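Side-chain contacts in uncharacterized protein (Pseudomonas aeruginosa PAO1, PDB 4R1D), which probably acts as a calcium-binding lipase of the alpha/beta hydrolase family, delivered by the H2 type VI secretion system and held in check by Tli4: residues P50-P55 with N228-F233; G137-S142 with P146-M151; V250-H255 with R263-L268; G276-V281 with W546-G551. All coordinates share one frame; numbering follows the deposited sequence. Where two conformers were deposited one is given.

Contact 1. Residues P50-P55 with N228-F233; sequences PVIFIP and NTVLPF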
# COMPACT_ATOMS: atom_id res chain seq x y z
N PRO A 50 15.71 -20.54 6.04
CA PRO A 50 14.66 -19.54 6.29
C PRO A 50 13.50 -19.63 5.31
O PRO A 50 13.71 -19.81 4.12
CB PRO A 50 15.39 -18.20 6.11
CG PRO A 50 16.83 -18.51 6.33
CD PRO A 50 17.00 -19.91 5.73
N VAL A 51 12.29 -19.51 5.84
CA VAL A 51 11.08 -19.39 5.03
C VAL A 51 10.66 -17.93 5.07
O VAL A 51 10.37 -17.40 6.13
CB VAL A 51 9.97 -20.28 5.59
CG1 VAL A 51 8.66 -20.06 4.84
CG2 VAL A 51 10.40 -21.76 5.50
N ILE A 52 10.63 -17.27 3.91
CA ILE A 52 10.31 -15.85 3.83
C ILE A 52 8.87 -15.70 3.37
O ILE A 52 8.53 -16.06 2.25
CB ILE A 52 11.20 -15.12 2.81
CG1 ILE A 52 12.68 -15.51 2.98
CG2 ILE A 52 11.01 -13.60 2.91
CD1 ILE A 52 13.27 -15.16 4.34
N PHE A 53 8.02 -15.16 4.24
CA PHE A 53 6.62 -15.00 3.89
C PHE A 53 6.44 -13.61 3.30
O PHE A 53 6.86 -12.62 3.90
CB PHE A 53 5.73 -15.18 5.12
CG PHE A 53 4.28 -15.11 4.81
CD1 PHE A 53 3.61 -16.23 4.34
CD2 PHE A 53 3.58 -13.93 4.98
CE1 PHE A 53 2.27 -16.17 4.05
CE2 PHE A 53 2.22 -13.87 4.69
CZ PHE A 53 1.58 -15.01 4.22
N ILE A 54 5.84 -13.55 2.12
CA ILE A 54 5.61 -12.30 1.45
C ILE A 54 4.10 -12.11 1.32
O ILE A 54 3.43 -12.90 0.65
CB ILE A 54 6.26 -12.27 0.05
CG1 ILE A 54 7.74 -12.69 0.14
CG2 ILE A 54 6.07 -10.89 -0.60
CD1 ILE A 54 8.48 -12.70 -1.20
N PRO A 55 3.57 -11.07 1.97
CA PRO A 55 2.13 -10.81 2.02
C PRO A 55 1.62 -10.23 0.71
O PRO A 55 2.40 -10.01 -0.22
CB PRO A 55 2.01 -9.76 3.13
CG PRO A 55 3.32 -9.00 3.05
CD PRO A 55 4.35 -10.04 2.68
N ASN A 228 20.30 -8.48 4.33
CA ASN A 228 20.79 -7.57 5.36
C ASN A 228 20.16 -7.75 6.74
O ASN A 228 20.69 -7.25 7.73
CB ASN A 228 20.70 -6.11 4.90
CG ASN A 228 21.47 -5.86 3.61
OD1 ASN A 228 22.48 -6.51 3.33
ND2 ASN A 228 20.98 -4.92 2.82
N THR A 229 19.03 -8.44 6.82
CA THR A 229 18.42 -8.71 8.12
C THR A 229 18.36 -10.20 8.44
O THR A 229 18.87 -10.66 9.47
CB THR A 229 16.98 -8.14 8.24
OG1 THR A 229 17.01 -6.71 8.19
CG2 THR A 229 16.34 -8.59 9.55
N VAL A 230 17.73 -10.97 7.56
CA VAL A 230 17.55 -12.39 7.84
C VAL A 230 18.86 -13.15 7.95
O VAL A 230 19.12 -13.80 8.95
CB VAL A 230 16.65 -13.05 6.79
CG1 VAL A 230 16.49 -14.53 7.12
CG2 VAL A 230 15.30 -12.36 6.77
N LEU A 231 19.70 -13.07 6.92
CA LEU A 231 20.91 -13.91 6.92
C LEU A 231 21.91 -13.49 8.00
O LEU A 231 22.49 -14.34 8.67
CB LEU A 231 21.55 -13.97 5.53
CG LEU A 231 20.66 -14.61 4.46
CD1 LEU A 231 21.37 -14.67 3.12
CD2 LEU A 231 20.21 -16.00 4.88
N PRO A 232 22.08 -12.17 8.21
CA PRO A 232 23.02 -11.79 9.28
C PRO A 232 22.61 -12.29 10.66
O PRO A 232 23.47 -12.56 11.49
CB PRO A 232 23.01 -10.26 9.21
CG PRO A 232 22.78 -9.97 7.75
CD PRO A 232 21.76 -11.04 7.33
N PHE A 233 21.32 -12.44 10.91
CA PHE A 233 20.93 -13.07 12.17
C PHE A 233 21.58 -14.45 12.31
O PHE A 233 22.11 -14.79 13.37
CB PHE A 233 19.40 -13.18 12.31
CG PHE A 233 18.97 -14.03 13.48
CD1 PHE A 233 18.84 -13.47 14.74
CD2 PHE A 233 18.72 -15.38 13.32
CE1 PHE A 233 18.45 -14.24 15.83
CE2 PHE A 233 18.33 -16.16 14.40
CZ PHE A 233 18.19 -15.59 15.66

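Contact 2. Residues G137-S142 with P146-M151; sequences GKVMRS and PVMGLM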
# COMPACT_ATOMS: atom_id res chain seq x y z
N GLY A 137 4.79 -8.43 12.95
CA GLY A 137 3.93 -7.29 13.23
C GLY A 137 3.88 -6.32 12.07
O GLY A 137 3.36 -5.21 12.20
N LYS A 138 4.43 -6.73 10.93
CA LYS A 138 4.41 -5.90 9.73
C LYS A 138 3.13 -6.05 8.93
O LYS A 138 2.85 -5.24 8.05
CB LYS A 138 5.53 -6.31 8.79
CG LYS A 138 6.92 -5.91 9.22
CD LYS A 138 7.93 -6.62 8.34
CE LYS A 138 9.36 -6.42 8.85
NZ LYS A 138 10.35 -7.09 7.95
N VAL A 139 2.38 -7.12 9.19
CA VAL A 139 1.28 -7.52 8.30
C VAL A 139 -0.04 -7.77 9.02
O VAL A 139 -0.08 -7.96 10.23
CB VAL A 139 1.65 -8.78 7.49
CG1 VAL A 139 2.85 -8.50 6.60
CG2 VAL A 139 1.92 -9.96 8.42
N MET A 140 -1.13 -7.77 8.25
CA MET A 140 -2.47 -7.96 8.79
C MET A 140 -2.51 -9.22 9.66
O MET A 140 -2.19 -10.33 9.20
CB MET A 140 -3.49 -8.05 7.65
CG MET A 140 -4.93 -8.03 8.09
SD MET A 140 -6.02 -8.00 6.65
CE MET A 140 -7.60 -7.88 7.46
N ARG A 141 -2.91 -9.06 10.91
CA ARG A 141 -2.76 -10.15 11.87
C ARG A 141 -3.61 -11.38 11.56
O ARG A 141 -3.08 -12.49 11.44
CB ARG A 141 -3.02 -9.68 13.30
CG ARG A 141 -2.99 -10.84 14.26
CD ARG A 141 -2.53 -10.44 15.63
NE ARG A 141 -3.22 -9.27 16.13
CZ ARG A 141 -4.54 -9.17 16.29
NH1 ARG A 141 -5.33 -10.18 15.95
NH2 ARG A 141 -5.06 -8.06 16.78
N SER A 142 -4.91 -11.20 11.45
CA SER A 142 -5.82 -12.33 11.22
C SER A 142 -5.50 -13.07 9.92
O SER A 142 -5.60 -14.30 9.85
CB SER A 142 -7.28 -11.86 11.21
OG SER A 142 -7.52 -11.01 10.10
N PRO A 146 -1.73 -16.48 11.76
CA PRO A 146 -2.00 -17.91 11.93
C PRO A 146 -1.17 -18.80 11.00
O PRO A 146 -0.60 -19.78 11.47
CB PRO A 146 -3.51 -18.03 11.62
CG PRO A 146 -4.07 -16.67 11.94
CD PRO A 146 -2.96 -15.70 11.54
N VAL A 147 -1.07 -18.49 9.71
CA VAL A 147 -0.33 -19.39 8.83
C VAL A 147 1.18 -19.33 9.08
O VAL A 147 1.88 -20.33 8.96
CB VAL A 147 -0.65 -19.15 7.34
CG1 VAL A 147 -0.09 -17.80 6.87
CG2 VAL A 147 -0.13 -20.30 6.48
N MET A 148 1.68 -18.16 9.46
CA MET A 148 3.08 -18.05 9.79
C MET A 148 3.40 -18.90 11.03
O MET A 148 4.41 -19.58 11.08
CB MET A 148 3.50 -16.60 9.97
CG MET A 148 3.62 -15.86 8.63
SD MET A 148 4.41 -14.24 8.81
CE MET A 148 3.19 -13.34 9.77
N GLY A 149 2.50 -18.87 12.00
CA GLY A 149 2.73 -19.62 13.23
C GLY A 149 2.54 -21.10 13.01
O GLY A 149 3.20 -21.93 13.64
N LEU A 150 1.62 -21.45 12.11
CA LEU A 150 1.39 -22.87 11.79
C LEU A 150 2.60 -23.50 11.11
O LEU A 150 3.03 -24.60 11.46
CB LEU A 150 0.16 -23.01 10.88
CG LEU A 150 -0.10 -24.43 10.37
CD1 LEU A 150 -0.41 -25.34 11.55
CD2 LEU A 150 -1.24 -24.46 9.38
N MET A 151 3.13 -22.82 10.10
CA MET A 151 4.30 -23.31 9.40
C MET A 151 5.46 -23.43 10.37
O MET A 151 6.25 -24.38 10.32
CB MET A 151 4.65 -22.38 8.23
CG MET A 151 3.64 -22.40 7.12
SD MET A 151 4.24 -21.55 5.63
CE MET A 151 4.35 -19.83 6.19

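Contact 3. Residues V250-H255 with R263-L268; sequences VILVTH and RALTQL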
# COMPACT_ATOMS: atom_id res chain seq x y z
N VAL A 250 16.96 -19.78 0.75
CA VAL A 250 15.69 -19.54 1.44
C VAL A 250 14.54 -20.03 0.57
O VAL A 250 14.70 -20.25 -0.63
CB VAL A 250 15.46 -18.04 1.75
CG1 VAL A 250 16.61 -17.47 2.57
CG2 VAL A 250 15.29 -17.26 0.45
N ILE A 251 13.37 -20.21 1.16
CA ILE A 251 12.17 -20.59 0.41
C ILE A 251 11.15 -19.47 0.55
O ILE A 251 10.88 -19.04 1.66
CB ILE A 251 11.57 -21.89 0.96
CG1 ILE A 251 12.58 -23.03 0.81
CG2 ILE A 251 10.25 -22.23 0.25
CD1 ILE A 251 12.21 -24.26 1.62
N LEU A 252 10.60 -19.00 -0.56
CA LEU A 252 9.58 -17.95 -0.51
C LEU A 252 8.19 -18.58 -0.39
O LEU A 252 7.91 -19.58 -1.04
CB LEU A 252 9.62 -17.08 -1.77
CG LEU A 252 10.95 -16.41 -2.12
CD1 LEU A 252 10.79 -15.45 -3.31
CD2 LEU A 252 11.50 -15.65 -0.91
N VAL A 253 7.35 -17.99 0.45
CA VAL A 253 5.93 -18.38 0.52
C VAL A 253 5.16 -17.08 0.39
O VAL A 253 5.33 -16.15 1.20
CB VAL A 253 5.60 -19.09 1.85
CG1 VAL A 253 4.12 -19.37 1.95
CG2 VAL A 253 6.42 -20.39 1.98
N THR A 254 4.36 -16.97 -0.67
CA THR A 254 3.74 -15.69 -0.99
C THR A 254 2.23 -15.75 -0.94
O THR A 254 1.61 -16.79 -1.20
CB THR A 254 4.16 -15.19 -2.39
OG1 THR A 254 3.44 -15.91 -3.40
CG2 THR A 254 5.66 -15.39 -2.61
N HIS A 255 1.63 -14.61 -0.63
CA HIS A 255 0.18 -14.45 -0.73
C HIS A 255 -0.16 -13.39 -1.77
O HIS A 255 0.41 -12.29 -1.77
CB HIS A 255 -0.39 -14.04 0.63
CG HIS A 255 -1.88 -13.88 0.66
ND1 HIS A 255 -2.75 -14.93 0.46
CD2 HIS A 255 -2.65 -12.80 0.89
CE1 HIS A 255 -4.00 -14.49 0.56
NE2 HIS A 255 -3.96 -13.21 0.83
N ARG A 263 8.24 -12.97 -8.07
CA ARG A 263 8.68 -13.22 -9.43
C ARG A 263 9.62 -12.13 -9.93
O ARG A 263 10.60 -12.43 -10.61
CB ARG A 263 7.48 -13.40 -10.36
CG ARG A 263 6.78 -14.75 -10.16
CD ARG A 263 5.43 -14.80 -10.87
NE ARG A 263 5.62 -14.59 -12.31
CZ ARG A 263 4.70 -14.09 -13.13
NH1 ARG A 263 3.50 -13.72 -12.68
NH2 ARG A 263 4.98 -13.95 -14.43
N ALA A 264 9.33 -10.87 -9.61
CA ALA A 264 10.25 -9.79 -9.92
C ALA A 264 11.62 -10.08 -9.31
O ALA A 264 12.65 -9.90 -9.96
CB ALA A 264 9.70 -8.46 -9.43
N LEU A 265 11.62 -10.55 -8.07
CA LEU A 265 12.86 -10.87 -7.36
C LEU A 265 13.67 -12.00 -8.01
O LEU A 265 14.87 -11.84 -8.27
CB LEU A 265 12.55 -11.25 -5.91
CG LEU A 265 13.74 -11.69 -5.06
CD1 LEU A 265 14.85 -10.64 -5.01
CD2 LEU A 265 13.27 -12.02 -3.65
N THR A 266 13.03 -13.13 -8.29
CA THR A 266 13.75 -14.28 -8.82
C THR A 266 13.91 -14.30 -10.34
O THR A 266 14.86 -14.89 -10.85
CB THR A 266 13.15 -15.63 -8.39
OG1 THR A 266 11.87 -15.82 -9.00
CG2 THR A 266 13.03 -15.72 -6.87
N GLN A 267 12.98 -13.65 -11.06
CA GLN A 267 12.93 -13.75 -12.52
C GLN A 267 13.51 -12.56 -13.29
O GLN A 267 13.92 -12.72 -14.45
CB GLN A 267 11.49 -14.03 -12.98
CG GLN A 267 10.85 -15.25 -12.35
CD GLN A 267 11.73 -16.48 -12.45
OE1 GLN A 267 12.32 -16.92 -11.46
NE2 GLN A 267 11.83 -17.04 -13.66
N LEU A 268 13.54 -11.38 -12.67
CA LEU A 268 14.08 -10.19 -13.31
C LEU A 268 15.48 -9.84 -12.82
O LEU A 268 16.07 -8.87 -13.27
CB LEU A 268 13.15 -9.00 -13.09
CG LEU A 268 11.72 -9.22 -13.58
CD1 LEU A 268 10.92 -7.93 -13.42
CD2 LEU A 268 11.73 -9.68 -15.03

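Contact 4. Residues G276-V281 with W546-G551; sequences GVVHGV and WAALYG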
# COMPACT_ATOMS: atom_id res chain seq x y z
N GLY A 276 13.22 -22.21 -3.97
CA GLY A 276 11.94 -22.54 -4.57
C GLY A 276 10.87 -21.57 -4.07
O GLY A 276 11.11 -20.78 -3.16
N VAL A 277 9.69 -21.64 -4.67
CA VAL A 277 8.66 -20.67 -4.36
C VAL A 277 7.29 -21.32 -4.25
O VAL A 277 6.88 -22.10 -5.11
CB VAL A 277 8.59 -19.61 -5.46
CG1 VAL A 277 7.48 -18.61 -5.18
CG2 VAL A 277 9.95 -18.90 -5.59
N VAL A 278 6.60 -20.99 -3.16
CA VAL A 278 5.19 -21.27 -2.99
C VAL A 278 4.40 -19.99 -3.24
O VAL A 278 4.69 -18.95 -2.65
CB VAL A 278 4.93 -21.76 -1.55
CG1 VAL A 278 3.42 -21.68 -1.19
CG2 VAL A 278 5.49 -23.16 -1.38
N HIS A 279 3.44 -20.06 -4.15
CA HIS A 279 2.50 -18.96 -4.39
C HIS A 279 1.09 -19.37 -3.97
O HIS A 279 0.59 -20.43 -4.39
CB HIS A 279 2.40 -18.63 -5.88
CG HIS A 279 3.63 -18.03 -6.49
ND1 HIS A 279 4.32 -16.98 -5.92
CD2 HIS A 279 4.23 -18.27 -7.68
CE1 HIS A 279 5.32 -16.64 -6.71
NE2 HIS A 279 5.29 -17.41 -7.79
N GLY A 280 0.44 -18.50 -3.20
CA GLY A 280 -0.98 -18.64 -2.89
C GLY A 280 -1.77 -17.50 -3.51
O GLY A 280 -1.38 -16.33 -3.40
N VAL A 281 -2.87 -17.84 -4.16
CA VAL A 281 -3.78 -16.88 -4.79
C VAL A 281 -3.14 -15.70 -5.52
O VAL A 281 -3.58 -14.56 -5.37
CB VAL A 281 -4.87 -16.36 -3.81
CG1 VAL A 281 -5.67 -17.52 -3.24
CG2 VAL A 281 -4.27 -15.48 -2.68
N TRP A 546 -2.03 -26.73 3.49
CA TRP A 546 -1.49 -28.00 2.99
C TRP A 546 -0.57 -27.73 1.82
O TRP A 546 0.55 -28.21 1.78
CB TRP A 546 -2.63 -28.93 2.53
CG TRP A 546 -2.15 -30.34 2.27
CD1 TRP A 546 -2.19 -31.38 3.16
CD2 TRP A 546 -1.54 -30.85 1.08
NE1 TRP A 546 -1.66 -32.51 2.58
CE2 TRP A 546 -1.25 -32.21 1.31
CE3 TRP A 546 -1.23 -30.30 -0.17
CZ2 TRP A 546 -0.64 -33.02 0.34
CZ3 TRP A 546 -0.63 -31.10 -1.13
CH2 TRP A 546 -0.35 -32.45 -0.87
N ALA A 547 -1.05 -26.96 0.85
CA ALA A 547 -0.25 -26.70 -0.34
C ALA A 547 1.06 -25.95 -0.04
O ALA A 547 2.07 -26.17 -0.71
CB ALA A 547 -1.07 -25.95 -1.40
N ALA A 548 1.04 -25.06 0.95
CA ALA A 548 2.25 -24.35 1.36
C ALA A 548 3.26 -25.30 2.00
O ALA A 548 4.43 -25.33 1.63
CB ALA A 548 1.91 -23.22 2.31
N LEU A 549 2.81 -26.08 2.98
CA LEU A 549 3.73 -26.99 3.65
C LEU A 549 4.25 -28.06 2.69
O LEU A 549 5.42 -28.43 2.73
CB LEU A 549 3.05 -27.62 4.87
CG LEU A 549 2.84 -26.60 6.00
CD1 LEU A 549 1.80 -27.12 6.96
CD2 LEU A 549 4.17 -26.32 6.71
N TYR A 550 3.37 -28.56 1.83
CA TYR A 550 3.77 -29.51 0.80
C TYR A 550 4.87 -28.91 -0.08
O TYR A 550 5.89 -29.55 -0.33
CB TYR A 550 2.56 -29.88 -0.07
CG TYR A 550 2.90 -30.72 -1.27
CD1 TYR A 550 2.93 -32.11 -1.18
CD2 TYR A 550 3.18 -30.13 -2.50
CE1 TYR A 550 3.23 -32.89 -2.28
CE2 TYR A 550 3.49 -30.92 -3.61
CZ TYR A 550 3.52 -32.29 -3.49
OH TYR A 550 3.83 -33.06 -4.58
N GLY A 551 4.68 -27.68 -0.54
CA GLY A 551 5.69 -27.02 -1.34
C GLY A 551 7.03 -26.92 -0.61
O GLY A 551 8.09 -27.20 -1.18

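Contact 1. Residues P50-P55 with N228-F233
With its CG1 placed anti to the backbone N (chi1 180°), V230 sends that methyl to P50 and leaves CG2, beside the backbone N, to face I52. The proline receives the first branch obliquely across one side of its ring: V230 CG1 lies 4.0 Å from P50 CB and almost as close to CG. The second branch meets a bent chain, for I52 folds back at its second torsion (chi2 -61°), and its terminal CD1 ends 4.2 Å from V230 CG2. L231 adds a looser touch, its CD2 standing 4.5 Å from P50 CG. One valine thus straddles two residues that are next but one along a strand and share a face of the sheet. Everything that meets here is hydrocarbon and buried, without a hydrogen bond across the gap.

The strand segment and the helix segment run nearly antiparallel, at 161°, with their axes 10.5 Å apart. The helix is irregular here, with a wider pi-type turn and a kink at P232. Helix 215-238 lies over strand 48-54, which runs in the sheet between strands 201-206 and 250-255, while F53 on the opposite face packs against helix 141-155.

Contact 2. Residues G137-S142 with P146-M151
V139 and M148 reach toward each other tip to tip, methyl against methyl, with V139 CG2 3.9 Å from M148 CE. Each conformation has a part in this meeting. The valine holds CG2 in the crowded position between its backbone N and carbonyl carbon (chi1 -62°), which directs this branch, and not CG1, at the methionine. M148 first runs out from the helix in an extended line and then bends about the CG-SD bond (chi3 -67°), turning CE aside to meet the valine. The flexible thioether thereby bridges the distance between the helix and the loop that leads into it; V204 and C206 of strand 201-206 also touch this side chain.

At the other end of the contact a rigid ring replaces the flexible chain. P146 CD sits 3.2 Å from R141 O and 3.4 Å from S142 O, so CD, bonded to the backbone N, occupies the place where an N-H would otherwise lie. The helix is kinked here: the N atoms of P146 and V147 make no bond to the turn before, while further on L150 N bonds to P146 O at 2.9 Å. R141 offers only its backbone to the proline: its CB is directed away, and NE is hydrogen-bonded to T118 OG1.

M140 stands at the N-cap position, and the arrangement is the proline-kinked first part of helix 141-155, whose later residue E152 is a ligand of the calcium ion.

Contact 3. Residues V250-H255 with R263-L268
L252 is the hub of this contact, a single strand leucine pressed against two successive residues of the helix, L265 and T266. Its chain is outstretched (chi2 -174°), which carries CD1 clear of the strand, where it touches both partners. There L252 CD1 lies 4.2 Å from L265 CD2. The helix leucine answers with a branch that is likewise extended: since chi2 of 57° describes its CD1, it is CD2 that continues the line of the chain toward the sheet.

T266 meets the same methyl with its own, its CG2 being 4.2 Å from L252 CD1. The threonine is divided by its torsion (chi1 68°), which sets CG2 beside the backbone N and facing the strand while the hydroxyl takes another direction. That hydroxyl donates to the side-chain amide of the next residue, T266 OG1 to Q267 OE1 at 2.7 Å, arriving in the carbonyl plane on a lone pair. Q267 NE2 is in turn bonded to A421 O, so the amide is gripped at both its ends.

These elements belong to the beta-alpha-beta unit of strand 250-255, helix 258-267 and strand 274-280. Without a hydrogen bond or charge pair across the interface, the two elements meet through hydrocarbon alone, consistent with hydrophobic burial as what this small interface contributes; the threonine joins in by presenting its methyl and keeping its polar atom for a partner on its own helix.

Contact 4. Residues G276-V281 with W546-G551
Flanking the meeting of V278 with A548 and G551 are two rings that stay on their own sides of it. The H279 imidazole has V277 CG1 on one face, 3.3 Å above the plane and offset toward the rim, and its ND1 is hydrogen-bonded to T254 OG1 of the adjoining strand. The W546 indole carries Y550 CB on one face, again toward the rim, a helix residue lying over the ring of the one a turn before; W546 NE1 is hydrogen-bonded to E171 O. The setting is the alpha/beta hydrolase fold, with helix 542-556 laid against a central strand of the parallel sheet.

V278 alone spans the gap from the strand. Its CG1, anti to the backbone N (chi1 164°), comes up against the alanine, 3.9 Å from A548 CA and 4.1 Å from A548 CB. CG2, beside the backbone N, goes instead to the helix backbone and lies 3.9 Å from A548 O. The valine fork therefore rests on the helix surface where side chains are smallest, and strand and helix come close: V278 CA and G551 CA are 6.0 Å apart. G551 has no side chain, and its backbone takes the methyl directly, V278 CG2 resting 3.9 Å from G551 CA.

Overall arrangement
From the N terminus, strand 48-54 opens a long loop that contact 1 closes at helix 215-238, and contact 2 is nested inside it at the start of helix 141-155. Contact 3 follows in series as a short strand-to-helix closure, and contact 4 then closes the last long loop, from strand 274-280 to the C-terminal helix 542-556; none cross. Strands 48-54, 250-255 and 274-280 are parallel neighbours, joined by probable backbone bonds such as I54 N to V253 O and V278 N to L252 O. Contacts 1 and 3 bring helices to one face of this sheet; on the other, M151 touches L549, linking contact 2 to contact 4.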